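Local coordinates for protein chinitase A (Streptomyces coelicolor, PDB 3EBV) that probably cleaves chitin within its chains as an endochitinase, this chain being the family 18 glycoside hydrolase domain, a TIM barrel, of a longer protein, at residues 92-97 and 129-134; 134-137 and 143-146; 192-195 and 199-202. All blocks are in the same frame, centred on the assembly; numbering follows the deposited sequence.

Contact 1: 92-97 and 129-134; sequences NSSASA and MTQALR
With OG of S94 trans to the backbone nitrogen (chi1 -176°) and CG of Q131 likewise (chi1 178°), two polar side chains from adjacent helices are swung to meet near the surface, at the start of helix 94-111. Beyond CG the glutamine runs on fully extended, which carries its amide across to the serine. There NE2 of Q131 donates to OG of S94 over 3.0 Å, and the bond is close to straight, at 160° on the hydrogen. The hydroxyl lies almost in the amide plane, so the N-H is aimed at it without a twist of the amide. A long, flexible glutamine suits a place where one helix has to reach for the first turn of another. Deeper in, the side chains shrink to methyls: CB of A97 sits 3.7 Å from CB of A132. The A132 methyl also lies 3.5 Å from the carbonyl O of A97, and the CA atoms of A97 and A132 are 4.3 Å apart; alanine suits both positions by letting the backbones come close. S93, the N-cap of helix 94-111, shares a hydrogen bond between its OG and OG of S96. The contact thus presses the start of helix 94-111 against helix 126-140 on the outside of the barrel; A132 also touches F100 one turn further along, while M129 and L133 of helix 126-140 touch strand 115-120.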
loop_
_atom_site.group_PDB
_atom_site.type_symbol
_atom_site.label_atom_id
_atom_site.label_comp_id
_atom_site.label_asym_id
_atom_site.label_seq_id
_atom_site.Cartn_x
_atom_site.Cartn_y
_atom_site.Cartn_z
ATOM N N ASN A 92 -15.077 3.261 -14.033
ATOM C CA ASN A 92 -14.972 2.942 -15.450
ATOM C C ASN A 92 -15.874 3.846 -16.312
ATOM O O ASN A 92 -16.284 3.468 -17.404
ATOM C CB ASN A 92 -15.303 1.475 -15.671
ATOM C CG ASN A 92 -16.674 1.101 -15.145
ATOM O OD1 ASN A 92 -17.490 1.966 -14.806
ATOM N ND2 ASN A 92 -16.934 -0.214 -15.060
ATOM N N SER A 93 -16.150 5.048 -15.818
ATOM C CA SER A 93 -16.959 6.026 -16.574
ATOM C C SER A 93 -16.681 7.384 -15.948
ATOM O O SER A 93 -16.099 7.482 -14.863
ATOM C CB SER A 93 -18.443 5.712 -16.435
ATOM O OG SER A 93 -18.814 5.829 -15.079
ATOM N N SER A 94 -17.119 8.474 -16.605
ATOM C CA SER A 94 -16.993 9.763 -16.010
ATOM C C SER A 94 -17.818 9.891 -14.714
ATOM O O SER A 94 -17.347 10.417 -13.720
ATOM C CB SER A 94 -17.431 10.832 -17.024
ATOM O OG SER A 94 -17.233 12.096 -16.479
ATOM N N ALA A 95 -19.050 9.407 -14.777
ATOM C CA ALA A 95 -19.919 9.481 -13.603
ATOM C C ALA A 95 -19.325 8.733 -12.387
ATOM O O ALA A 95 -19.297 9.283 -11.273
ATOM C CB ALA A 95 -21.307 8.950 -13.936
ATOM N N SER A 96 -18.809 7.522 -12.624
ATOM C CA SER A 96 -18.222 6.739 -11.521
ATOM C C SER A 96 -16.903 7.365 -11.043
ATOM O O SER A 96 -16.583 7.361 -9.840
ATOM C CB SER A 96 -18.086 5.262 -11.881
ATOM O OG SER A 96 -17.202 5.026 -13.012
ATOM N N ALA A 97 -16.119 7.946 -11.964
ATOM C CA ALA A 97 -14.953 8.735 -11.540
ATOM C C ALA A 97 -15.298 9.935 -10.596
ATOM O O ALA A 97 -14.623 10.189 -9.580
ATOM C CB ALA A 97 -14.161 9.222 -12.785
HETATM N N MSE A 129 -9.784 5.938 -13.824
HETATM C CA MSE A 129 -9.136 6.152 -12.540
HETATM C C MSE A 129 -8.222 7.397 -12.545
HETATM O O MSE A 129 -8.081 8.109 -11.536
HETATM C CB MSE A 129 -8.312 4.917 -12.112
HETATM C CG MSE A 129 -7.669 5.053 -10.701
HETATM SE SE MSE A 129 -8.956 5.497 -9.227
HETATM C CE MSE A 129 -9.747 3.704 -8.957
ATOM N N THR A 130 -7.579 7.702 -13.695
ATOM C CA THR A 130 -6.770 8.923 -13.766
ATOM C C THR A 130 -7.699 10.149 -13.593
ATOM O O THR A 130 -7.394 11.037 -12.807
ATOM C CB THR A 130 -5.986 9.013 -15.117
ATOM O OG1 THR A 130 -5.079 7.878 -15.202
ATOM C CG2 THR A 130 -5.198 10.316 -15.200
ATOM N N GLN A 131 -8.831 10.120 -14.298
ATOM C CA GLN A 131 -9.778 11.235 -14.164
ATOM C C GLN A 131 -10.243 11.363 -12.710
ATOM O O GLN A 131 -10.266 12.475 -12.158
ATOM C CB GLN A 131 -10.962 10.971 -15.052
ATOM C CG GLN A 131 -12.052 12.095 -14.945
ATOM C CD GLN A 131 -13.247 11.837 -15.836
ATOM O OE1 GLN A 131 -13.184 11.133 -16.856
ATOM N NE2 GLN A 131 -14.391 12.453 -15.449
ATOM N N ALA A 132 -10.566 10.218 -12.098
ATOM C CA ALA A 132 -11.050 10.213 -10.698
ATOM C C ALA A 132 -10.010 10.794 -9.739
ATOM O O ALA A 132 -10.310 11.604 -8.851
ATOM C CB ALA A 132 -11.454 8.811 -10.272
ATOM N N LEU A 133 -8.761 10.366 -9.915
ATOM C CA LEU A 133 -7.713 10.828 -9.019
ATOM C C LEU A 133 -7.411 12.340 -9.183
ATOM O O LEU A 133 -7.073 13.017 -8.204
ATOM C CB LEU A 133 -6.413 9.981 -9.169
ATOM C CG LEU A 133 -6.583 8.548 -8.640
ATOM C CD1 LEU A 133 -5.301 7.756 -9.007
ATOM C CD2 LEU A 133 -6.847 8.494 -7.136
ATOM N N ARG A 134 -7.484 12.838 -10.426
ATOM C CA ARG A 134 -7.312 14.292 -10.611
ATOM C C ARG A 134 -8.459 15.072 -9.973
ATOM O O ARG A 134 -8.219 16.114 -9.371
ATOM C CB ARG A 134 -7.197 14.622 -12.108
ATOM C CG ARG A 134 -5.867 14.130 -12.747
ATOM C CD ARG A 134 -4.675 14.714 -12.091
ATOM N NE ARG A 134 -3.439 14.285 -12.763
ATOM C CZ ARG A 134 -2.202 14.626 -12.387
ATOM N NH1 ARG A 134 -1.989 15.365 -11.292
ATOM N NH2 ARG A 134 -1.143 14.178 -13.084
#

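Contact 2: 134-137 and 143-146; sequences RALS and DMIL
The CA atoms of S137 and M144 stand 7.0 Å apart, a spacing between the last turns of a helix and the run-in to a strand that the M144 side chain bridges. M144 is a selenomethionine whose CG lies trans to the backbone nitrogen; its chain goes straight out to selenium, then bends at chi3 (68°), turning the terminal methyl aside. SE therefore comes up against the branch point of L136, 3.7 Å from CG, with CD2 of the same leucine at 4.0 Å. The two side chains cross at about a right angle, so the heavy atom rests against the leucine fork instead of running beside it. The turned methyl, CE, lies 4.3 Å from CA of S137, a looser touch against the helix backbone. The contact is buried apolar packing, with no polar pair across it: a leucine offers a broad branched surface, and a long unbranched chain can bend to fit it. S137 suits its place because a small residue leaves the helix backbone within reach of that methyl. Helix 126-140 returns the chain from strand 115-120, which with one residue at each end makes up the family's DxxDxDxE motif, to strand 145-148, as the helix of a beta-alpha-beta unit. L136 also packs on V116 of the first strand, while V104, Y105 and M108 of helix 94-111 border the leucine and M144.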
loop_
_atom_site.group_PDB
_atom_site.type_symbol
_atom_site.label_atom_id
_atom_site.label_comp_id
_atom_site.label_asym_id
_atom_site.label_seq_id
_atom_site.Cartn_x
_atom_site.Cartn_y
_atom_site.Cartn_z
ATOM N N ARG A 134 -7.484 12.838 -10.426
ATOM C CA ARG A 134 -7.312 14.292 -10.611
ATOM C C ARG A 134 -8.459 15.072 -9.973
ATOM O O ARG A 134 -8.219 16.114 -9.371
ATOM C CB ARG A 134 -7.197 14.622 -12.108
ATOM C CG ARG A 134 -5.867 14.130 -12.747
ATOM C CD ARG A 134 -4.675 14.714 -12.091
ATOM N NE ARG A 134 -3.439 14.285 -12.763
ATOM C CZ ARG A 134 -2.202 14.626 -12.387
ATOM N NH1 ARG A 134 -1.989 15.365 -11.292
ATOM N NH2 ARG A 134 -1.143 14.178 -13.084
ATOM N N ALA A 135 -9.672 14.542 -10.101
ATOM C CA ALA A 135 -10.835 15.206 -9.437
ATOM C C ALA A 135 -10.650 15.233 -7.913
ATOM O O ALA A 135 -10.884 16.243 -7.232
ATOM C CB ALA A 135 -12.116 14.510 -9.819
ATOM N N LEU A 136 -10.191 14.105 -7.361
ATOM C CA LEU A 136 -9.949 13.998 -5.917
ATOM C C LEU A 136 -8.829 14.922 -5.484
ATOM O O LEU A 136 -8.936 15.631 -4.480
ATOM C CB LEU A 136 -9.597 12.547 -5.553
ATOM C CG LEU A 136 -9.344 12.254 -4.077
ATOM C CD1 LEU A 136 -10.481 12.697 -3.127
ATOM C CD2 LEU A 136 -9.034 10.734 -3.873
ATOM N N SER A 137 -7.712 14.926 -6.227
ATOM C CA SER A 137 -6.601 15.813 -5.931
ATOM C C SER A 137 -7.014 17.313 -5.927
ATOM O O SER A 137 -6.521 18.092 -5.109
ATOM C CB SER A 137 -5.461 15.568 -6.965
ATOM O OG SER A 137 -4.334 16.399 -6.769
ATOM N N ASP A 143 -1.062 18.219 -0.606
ATOM C CA ASP A 143 -0.523 17.480 0.542
ATOM C C ASP A 143 -1.153 16.095 0.639
ATOM O O ASP A 143 -0.774 15.301 1.509
ATOM C CB ASP A 143 -0.769 18.235 1.857
ATOM C CG ASP A 143 0.062 19.514 1.975
ATOM O OD1 ASP A 143 1.069 19.684 1.230
ATOM O OD2 ASP A 143 -0.308 20.335 2.848
HETATM N N MSE A 144 -2.116 15.802 -0.225
HETATM C CA MSE A 144 -2.822 14.504 -0.133
HETATM C C MSE A 144 -1.832 13.342 -0.303
HETATM O O MSE A 144 -0.953 13.371 -1.169
HETATM C CB MSE A 144 -3.924 14.376 -1.176
HETATM C CG MSE A 144 -4.807 13.154 -0.929
HETATM SE SE MSE A 144 -6.158 12.911 -2.255
HETATM C CE MSE A 144 -4.989 12.438 -3.773
ATOM N N ILE A 145 -1.963 12.352 0.567
ATOM C CA ILE A 145 -1.207 11.100 0.409
ATOM C C ILE A 145 -1.965 10.227 -0.572
ATOM O O ILE A 145 -3.186 9.995 -0.439
ATOM C CB ILE A 145 -1.074 10.375 1.759
ATOM C CG1 ILE A 145 -0.318 11.247 2.782
ATOM C CG2 ILE A 145 -0.418 8.969 1.582
ATOM C CD1 ILE A 145 1.136 11.601 2.415
ATOM N N LEU A 146 -1.221 9.683 -1.562
ATOM C CA LEU A 146 -1.851 8.824 -2.568
ATOM C C LEU A 146 -0.936 7.605 -2.717
ATOM O O LEU A 146 0.225 7.743 -3.159
ATOM C CB LEU A 146 -1.987 9.546 -3.929
ATOM C CG LEU A 146 -2.426 8.626 -5.092
ATOM C CD1 LEU A 146 -3.757 7.914 -4.860
ATOM C CD2 LEU A 146 -2.460 9.536 -6.359
#

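Contact 3: 192-195 and 199-202; sequences KVYA and VDFL
Y194 and D200 meet with their flat groups nearly perpendicular, the tyrosine ring and the carboxylate lying 81° apart. The aspartate methylene does the touching: CB of D200 rests 3.5 Å from CD1 of Y194. The backbone O of D200 stands over one face of the same ring, displaced toward its rim. Both polar ends bond beyond the contact, the tyrosine OH to D190, the carboxylate to S255 and the backbone N of F256. An aromatic with a hydroxyl and a short acid suit this, offering carbon to each other and oxygen outward. F201 instead meets the backbone of Y194 and A195, where the strand ends. Its ring, set trans to the backbone nitrogen (chi1 -166°), lies obliquely against the carbonyl end of A195, with CD1 of F201 3.3 Å from C of A195. CB of F201 comes within 3.2 Å of O of A195, which is hydrogen-bonded to OG1 of T198. Near the ring plane, at its edge, lies O of Y194, 3.7 Å from CE1 of F201, and CB of Y194 packs 4.0 Å from CD1 of F201. Replacing F201 with an alanine would probably leave a gap beside the A195 carbonyl and strip the Y194 methylene of its aromatic neighbour. Strand 193-194 pairs antiparallel with 186-187, whose M186 touches F201, and the contact sets this hairpin against the start of helix 199-210, itself packed on helix 237-249.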
loop_
_atom_site.group_PDB
_atom_site.type_symbol
_atom_site.label_atom_id
_atom_site.label_comp_id
_atom_site.label_asym_id
_atom_site.label_seq_id
_atom_site.Cartn_x
_atom_site.Cartn_y
_atom_site.Cartn_z
ATOM N N LYS A 192 13.657 -12.387 -17.222
ATOM C CA LYS A 192 13.771 -13.760 -16.663
ATOM C C LYS A 192 12.636 -14.034 -15.686
ATOM O O LYS A 192 12.080 -13.094 -15.121
ATOM C CB LYS A 192 15.128 -13.953 -15.973
ATOM C CG LYS A 192 16.352 -13.716 -16.862
ATOM C CD LYS A 192 17.643 -14.192 -16.179
ATOM C CE LYS A 192 18.755 -14.218 -17.205
ATOM N NZ LYS A 192 20.090 -14.620 -16.560
ATOM N N VAL A 193 12.319 -15.305 -15.467
ATOM C CA VAL A 193 11.203 -15.706 -14.592
ATOM C C VAL A 193 11.684 -15.843 -13.162
ATOM O O VAL A 193 12.690 -16.542 -12.871
ATOM C CB VAL A 193 10.625 -17.078 -15.064
ATOM C CG1 VAL A 193 9.554 -17.574 -14.088
ATOM C CG2 VAL A 193 10.087 -16.972 -16.486
ATOM N N TYR A 194 10.963 -15.202 -12.254
ATOM C CA TYR A 194 11.255 -15.257 -10.828
ATOM C C TYR A 194 10.022 -15.718 -10.063
ATOM O O TYR A 194 8.875 -15.579 -10.528
ATOM C CB TYR A 194 11.699 -13.865 -10.285
ATOM C CG TYR A 194 13.015 -13.436 -10.912
ATOM C CD1 TYR A 194 14.205 -13.889 -10.361
ATOM C CD2 TYR A 194 13.055 -12.632 -12.073
ATOM C CE1 TYR A 194 15.437 -13.540 -10.935
ATOM C CE2 TYR A 194 14.281 -12.282 -12.656
ATOM C CZ TYR A 194 15.467 -12.754 -12.059
ATOM O OH TYR A 194 16.724 -12.439 -12.607
ATOM N N ALA A 195 10.284 -16.253 -8.881
ATOM C CA ALA A 195 9.231 -16.816 -8.024
ATOM C C ALA A 195 9.107 -16.079 -6.706
ATOM O O ALA A 195 10.133 -15.645 -6.128
ATOM C CB ALA A 195 9.552 -18.273 -7.732
ATOM N N VAL A 199 14.541 -13.195 -2.539
ATOM C CA VAL A 199 15.030 -11.824 -2.636
ATOM C C VAL A 199 14.953 -11.341 -4.099
ATOM O O VAL A 199 14.602 -10.177 -4.357
ATOM C CB VAL A 199 16.465 -11.697 -2.075
ATOM C CG1 VAL A 199 17.420 -12.432 -2.892
ATOM C CG2 VAL A 199 16.911 -10.218 -2.041
ATOM N N ASP A 200 15.224 -12.206 -5.082
ATOM C CA ASP A 200 15.246 -11.799 -6.489
ATOM C C ASP A 200 13.855 -11.389 -6.999
ATOM O O ASP A 200 13.728 -10.532 -7.865
ATOM C CB ASP A 200 15.734 -12.961 -7.393
ATOM C CG ASP A 200 17.247 -13.169 -7.392
ATOM O OD1 ASP A 200 18.007 -12.293 -6.924
ATOM O OD2 ASP A 200 17.622 -14.253 -7.905
ATOM N N PHE A 201 12.802 -12.019 -6.471
ATOM C CA PHE A 201 11.441 -11.596 -6.884
ATOM C C PHE A 201 11.243 -10.141 -6.492
ATOM O O PHE A 201 10.659 -9.368 -7.271
ATOM C CB PHE A 201 10.444 -12.456 -6.141
ATOM C CG PHE A 201 9.012 -12.411 -6.670
ATOM C CD1 PHE A 201 8.649 -13.033 -7.864
ATOM C CD2 PHE A 201 8.026 -11.784 -5.899
ATOM C CE1 PHE A 201 7.287 -13.046 -8.281
ATOM C CE2 PHE A 201 6.667 -11.802 -6.328
ATOM C CZ PHE A 201 6.297 -12.413 -7.473
ATOM N N LEU A 202 11.714 -9.763 -5.308
ATOM C CA LEU A 202 11.574 -8.371 -4.873
ATOM C C LEU A 202 12.388 -7.429 -5.748
ATOM O O LEU A 202 11.899 -6.414 -6.244
ATOM C CB LEU A 202 11.966 -8.213 -3.398
ATOM C CG LEU A 202 11.233 -9.172 -2.435
ATOM C CD1 LEU A 202 11.640 -8.919 -1.001
ATOM C CD2 LEU A 202 9.697 -9.038 -2.586
#

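Contacts 1 and 2 follow one another along helix 126-140, with centres about 13 Å apart; R134 belongs to both, and CD2 of L133 in contact 1 touches CD1 of L146 in contact 2 at 3.9 Å. Together they tie this helix laterally to helix 94-111 and inward to strand 145-148, consecutive parts of the TIM barrel. Contact 3 comes later in the chain, on the other side of its centre from contact 2, with centres about 33 Å apart and no touch. It joins a small two-stranded excursion to helix 199-210, between barrel strands 175-179 and 219-224, so the three contacts sample both the regular alpha/beta wall and an elaboration upon it.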